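Local atomic coordinates of holo-[acyl-carrier-protein] synthase (Thermotoga maritima, PDB entry 5XUM), a protein that belongs to the 4'-phosphopantetheinyl transferase superfamily, as a member of the AcpS type. Residues A[146-149]-A[150-154]. Sequence-based numbering, arbitrary orientation.
Sequences FTLK and KLLES
Leu-148 overlaps the side chain of Leu-152 one helical turn on, its CG lying 3.8 Å from CD1 of Leu-152 while its own CD1 comes to 3.9 Å of the same methyl. The two leucines use different first torsions: CG of Leu-148 stands opposite its backbone N (chi1 -180°), whereas CG of Leu-152 swings beside its N (chi1 -63°) and thereby rests against Leu-148 O, 3.3 Å away. That carbonyl also accepts the amide of Leu-152 at 3.0 Å (N to O), one of four consecutive i+4 to i backbone bonds, from Lys-150 N to Phe-146 O through Glu-153 N to Lys-149 O.

On another side of the helix Lys-149 reaches for Glu-153. Its chain is extended as far as CE and then bends at chi4 (70°), turning NZ to within 3.3 Å of Glu-153 OE2; the result is a salt bridge with a weak hydrogen bond. One turn on from Lys-150, Ser-154 OG donates to Lys-150 O at 2.8 Å, shorter than the weak backbone hydrogen bond from Ser-154 N to the same oxygen.

Lys-150 and Glu-153 are exposed. Asp-84 receives bonds from Phe-146 N and Thr-147 OG1 near the helix start, while Leu-148 and Leu-152 are buried against strands 114-117 and 158-162, neighbours in the four-stranded antiparallel sheet, where both leucines touch Leu-159.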
ATOM      1  N   PHE A 146      14.607   4.096 -18.820  1.00 44.09           N
ATOM      2  CA  PHE A 146      15.647   4.722 -19.642  1.00 49.08           C
ATOM      3  C   PHE A 146      16.441   3.702 -20.454  1.00 48.88           C
ATOM      4  O   PHE A 146      16.847   3.988 -21.582  1.00 48.76           O
ATOM      5  CB  PHE A 146      16.577   5.594 -18.799  1.00 48.86           C
ATOM      6  CG  PHE A 146      15.961   6.895 -18.378  1.00 49.17           C
ATOM      7  CD1 PHE A 146      16.013   8.006 -19.213  1.00 48.95           C
ATOM      8  CD2 PHE A 146      15.320   7.011 -17.147  1.00 46.10           C
ATOM      9  CE1 PHE A 146      15.442   9.209 -18.828  1.00 55.40           C
ATOM     10  CE2 PHE A 146      14.746   8.209 -16.761  1.00 45.23           C
ATOM     11  CZ  PHE A 146      14.809   9.311 -17.599  1.00 51.86           C
ATOM     12  N   THR A 147      16.653   2.522 -19.877  1.00 50.80           N
ATOM     13  CA  THR A 147      17.275   1.406 -20.588  1.00 49.08           C
ATOM     14  C   THR A 147      16.393   0.994 -21.767  1.00 50.66           C
ATOM     15  O   THR A 147      16.885   0.818 -22.886  1.00 53.87           O
ATOM     16  CB  THR A 147      17.521   0.202 -19.652  1.00 46.14           C
ATOM     17  OG1 THR A 147      18.304   0.624 -18.530  1.00 51.63           O
ATOM     18  CG2 THR A 147      18.259  -0.924 -20.379  1.00 46.03           C
ATOM     19  N   LEU A 148      15.093   0.859 -21.512  1.00 49.23           N
ATOM     20  CA  LEU A 148      14.124   0.524 -22.553  1.00 50.59           C
ATOM     21  C   LEU A 148      14.043   1.615 -23.623  1.00 53.82           C
ATOM     22  O   LEU A 148      14.031   1.314 -24.817  1.00 55.80           O
ATOM     23  CB  LEU A 148      12.740   0.257 -21.943  1.00 46.85           C
ATOM     24  CG  LEU A 148      11.586  -0.112 -22.884  1.00 47.01           C
ATOM     25  CD1 LEU A 148      11.830  -1.442 -23.587  1.00 44.40           C
ATOM     26  CD2 LEU A 148      10.261  -0.137 -22.133  1.00 42.10           C
ATOM     27  N   LYS A 149      14.001   2.872 -23.182  1.00 54.29           N
ATOM     28  CA  LYS A 149      13.905   4.033 -24.073  1.00 58.64           C
ATOM     29  C   LYS A 149      15.084   4.114 -25.048  1.00 59.98           C
ATOM     30  O   LYS A 149      14.897   4.387 -26.237  1.00 62.03           O
ATOM     31  CB  LYS A 149      13.806   5.319 -23.245  1.00 57.37           C
ATOM     32  CG  LYS A 149      13.414   6.564 -24.022  1.00 63.03           C
ATOM     33  CD  LYS A 149      13.375   7.777 -23.104  1.00 64.24           C
ATOM     34  CE  LYS A 149      13.294   9.078 -23.888  1.00 69.91           C
ATOM     35  NZ  LYS A 149      11.981   9.259 -24.567  1.00 73.61           N
ATOM     36  N   LYS A 150      16.288   3.866 -24.535  1.00 60.02           N
ATOM     37  CA  LYS A 150      17.517   3.906 -25.325  1.00 64.53           C
ATOM     38  C   LYS A 150      17.577   2.756 -26.336  1.00 67.11           C
ATOM     39  O   LYS A 150      18.088   2.924 -27.448  1.00 72.73           O
ATOM     40  CB  LYS A 150      18.733   3.867 -24.394  1.00 67.27           C
ATOM     41  CG  LYS A 150      20.062   4.200 -25.056  1.00 72.31           C
ATOM     42  CD  LYS A 150      21.223   3.903 -24.120  1.00 79.07           C
ATOM     43  CE  LYS A 150      22.561   4.131 -24.803  1.00 81.84           C
ATOM     44  NZ  LYS A 150      23.699   3.697 -23.946  1.00 87.90           N
ATOM     45  N   LEU A 151      17.054   1.597 -25.942  1.00 65.20           N
ATOM     46  CA  LEU A 151      17.015   0.419 -26.807  1.00 65.35           C
ATOM     47  C   LEU A 151      16.055   0.618 -27.981  1.00 66.23           C
ATOM     48  O   LEU A 151      16.359   0.226 -29.107  1.00 69.09           O
ATOM     49  CB  LEU A 151      16.632  -0.828 -25.994  1.00 63.09           C
ATOM     50  CG  LEU A 151      16.609  -2.213 -26.656  1.00 64.02           C
ATOM     51  CD1 LEU A 151      17.017  -3.283 -25.659  1.00 63.96           C
ATOM     52  CD2 LEU A 151      15.247  -2.538 -27.259  1.00 63.15           C
ATOM     53  N   LEU A 152      14.906   1.232 -27.709  1.00 63.10           N
ATOM     54  CA  LEU A 152      13.862   1.416 -28.719  1.00 69.93           C
ATOM     55  C   LEU A 152      14.179   2.534 -29.712  1.00 72.54           C
ATOM     56  O   LEU A 152      13.928   2.389 -30.911  1.00 74.42           O
ATOM     57  CB  LEU A 152      12.503   1.667 -28.059  1.00 66.55           C
ATOM     58  CG  LEU A 152      11.905   0.561 -27.184  1.00 63.17           C
ATOM     59  CD1 LEU A 152      10.785   1.134 -26.330  1.00 57.89           C
ATOM     60  CD2 LEU A 152      11.413  -0.625 -28.005  1.00 63.84           C
ATOM     61  N   GLU A 153      14.725   3.639 -29.210  1.00 77.92           N
ATOM     62  CA  GLU A 153      15.060   4.801 -30.041  1.00 77.39           C
ATOM     63  C   GLU A 153      16.230   4.536 -30.994  1.00 78.01           C
ATOM     64  O   GLU A 153      16.406   5.257 -31.979  1.00 81.76           O
ATOM     65  CB  GLU A 153      15.344   6.032 -29.172  1.00 77.08           C
ATOM     66  CG  GLU A 153      14.098   6.658 -28.558  1.00 82.37           C
ATOM     67  CD  GLU A 153      14.402   7.832 -27.640  1.00 84.90           C
ATOM     68  OE1 GLU A 153      15.543   7.937 -27.136  1.00 85.65           O
ATOM     69  OE2 GLU A 153      13.489   8.654 -27.414  1.00 91.83           O
ATOM     70  N   SER A 154      17.017   3.504 -30.691  1.00 74.65           N
ATOM     71  CA  SER A 154      18.089   3.040 -31.574  1.00 71.67           C
ATOM     72  C   SER A 154      17.516   2.480 -32.874  1.00 69.35           C
ATOM     73  O   SER A 154      18.117   2.624 -33.940  1.00 71.73           O
ATOM     74  CB  SER A 154      18.933   1.970 -30.877  1.00 65.42           C
ATOM     75  OG  SER A 154      19.584   2.496 -29.736  1.00 74.82           O
TER